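Local coordinates for tyrocidine synthase 2 (Brevibacillus parabrevis, PDB 6TA8), which contains a condensation domain, the two-lobed fold found in modular nonribosomal peptide synthetases, at residues E334-E337 and Y341-K344. Residues are numbered along the deposited sequence; the frame is centred on the assembly and turned at random.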
loop_
_atom_site.group_PDB
_atom_site.type_symbol
_atom_site.label_atom_id
_atom_site.label_comp_id
_atom_site.label_asym_id
_atom_site.label_seq_id
_atom_site.Cartn_x
_atom_site.Cartn_y
_atom_site.Cartn_z
ATOM N N GLU A 334 -9.096 -17.469 -21.273
ATOM C CA GLU A 334 -9.447 -18.125 -22.530
ATOM C C GLU A 334 -10.164 -19.449 -22.296
ATOM O O GLU A 334 -11.135 -19.769 -22.994
ATOM C CB GLU A 334 -8.189 -18.338 -23.371
ATOM C CG GLU A 334 -8.420 -19.084 -24.676
ATOM C CD GLU A 334 -7.132 -19.346 -25.432
ATOM O OE1 GLU A 334 -6.050 -19.030 -24.891
ATOM O OE2 GLU A 334 -7.199 -19.869 -26.564
ATOM N N LYS A 335 -9.706 -20.232 -21.322
ATOM C CA LYS A 335 -10.310 -21.530 -21.017
ATOM C C LYS A 335 -10.351 -21.683 -19.498
ATOM O O LYS A 335 -9.366 -22.104 -18.883
ATOM C CB LYS A 335 -9.535 -22.666 -21.677
ATOM C CG LYS A 335 -10.377 -23.888 -22.007
ATOM C CD LYS A 335 -10.969 -23.801 -23.407
ATOM C CE LYS A 335 -10.249 -24.727 -24.376
ATOM N NZ LYS A 335 -10.842 -24.682 -25.742
ATOM N N ALA A 336 -11.497 -21.348 -18.902
ATOM C CA ALA A 336 -11.665 -21.350 -17.454
ATOM C C ALA A 336 -12.137 -22.686 -16.898
ATOM O O ALA A 336 -12.217 -22.836 -15.673
ATOM C CB ALA A 336 -12.658 -20.258 -17.039
ATOM N N GLU A 337 -12.455 -23.654 -17.761
ATOM C CA GLU A 337 -12.928 -24.951 -17.287
ATOM C C GLU A 337 -11.812 -25.730 -16.602
ATOM O O GLU A 337 -12.029 -26.343 -15.550
ATOM C CB GLU A 337 -13.504 -25.761 -18.452
ATOM C CG GLU A 337 -14.335 -24.971 -19.470
ATOM C CD GLU A 337 -13.492 -24.160 -20.441
ATOM O OE1 GLU A 337 -12.778 -23.247 -19.983
ATOM O OE2 GLU A 337 -13.540 -24.439 -21.658
ATOM N N TYR A 341 -5.059 -26.171 -15.450
ATOM C CA TYR A 341 -4.432 -25.395 -16.514
ATOM C C TYR A 341 -4.544 -23.898 -16.255
ATOM O O TYR A 341 -3.689 -23.128 -16.706
ATOM C CB TYR A 341 -5.057 -25.763 -17.861
ATOM C CG TYR A 341 -4.729 -24.818 -18.996
ATOM C CD1 TYR A 341 -3.488 -24.852 -19.619
ATOM C CD2 TYR A 341 -5.667 -23.901 -19.454
ATOM C CE1 TYR A 341 -3.188 -23.993 -20.659
ATOM C CE2 TYR A 341 -5.375 -23.039 -20.494
ATOM C CZ TYR A 341 -4.136 -23.090 -21.093
ATOM O OH TYR A 341 -3.840 -22.234 -22.129
ATOM N N GLN A 342 -5.576 -23.469 -15.522
ATOM C CA GLN A 342 -5.748 -22.048 -15.241
ATOM C C GLN A 342 -4.724 -21.555 -14.225
ATOM O O GLN A 342 -4.129 -20.486 -14.404
ATOM C CB GLN A 342 -7.166 -21.780 -14.741
ATOM C CG GLN A 342 -7.539 -20.309 -14.688
ATOM C CD GLN A 342 -7.813 -19.730 -16.060
ATOM O OE1 GLN A 342 -8.299 -20.423 -16.951
ATOM N NE2 GLN A 342 -7.502 -18.450 -16.237
ATOM N N ILE A 343 -4.512 -22.316 -13.149
ATOM C CA ILE A 343 -3.543 -21.913 -12.133
ATOM C C ILE A 343 -2.130 -21.933 -12.703
ATOM O O ILE A 343 -1.344 -21.006 -12.476
ATOM C CB ILE A 343 -3.667 -22.810 -10.889
ATOM C CG1 ILE A 343 -5.089 -22.748 -10.330
ATOM C CG2 ILE A 343 -2.663 -22.391 -9.824
ATOM C CD1 ILE A 343 -5.349 -23.737 -9.217
ATOM N N LYS A 344 -1.781 -22.982 -13.452
ATOM C CA LYS A 344 -0.465 -23.026 -14.081
ATOM C C LYS A 344 -0.295 -21.908 -15.103
ATOM O O LYS A 344 0.824 -21.424 -15.309
ATOM C CB LYS A 344 -0.238 -24.382 -14.743
ATOM C CG LYS A 344 -0.367 -25.569 -13.802
ATOM C CD LYS A 344 -0.147 -26.875 -14.545
ATOM C CE LYS A 344 -0.102 -28.051 -13.589
ATOM N NZ LYS A 344 0.648 -29.200 -14.161
#
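K335 and Q342 meet where the loop leading from strand 325-332 into helix 339-351 passes the first turn of that helix. The side-chain amide of Q342 reaches the loop backbone, its OE1 lying 3.5 Å from A336 CA. That same OE1 stands 2.8 Å from K335 O, yet both are acceptors, so the close approach is not a hydrogen bond and is probably unfavourable. The amide is instead fixed through its other end: NE2 donates to the carbonyl of D332, the last residue of the strand. CG lies anti to the backbone N (chi1 -168°) and the chain bends at chi2 (75°), which brings the amide across to the loop. Y341, one residue earlier, lays the edge of its ring by K335, with CD2 4.2 Å from K335 O near the ring plane and CE2 4.3 Å from K335 CB; the lysine's amino end then leads away from the helix. The example illustrates how a glutamine in a first helical turn can reach back across a strand-to-helix connection to bond the carbonyl at the preceding strand's end. Q342 and A336 both pack on L287 of helix 277-293, while I343 touches I462 and C466 of helix 445-466; strand 325-332 is an outermost strand of the six-stranded sheet.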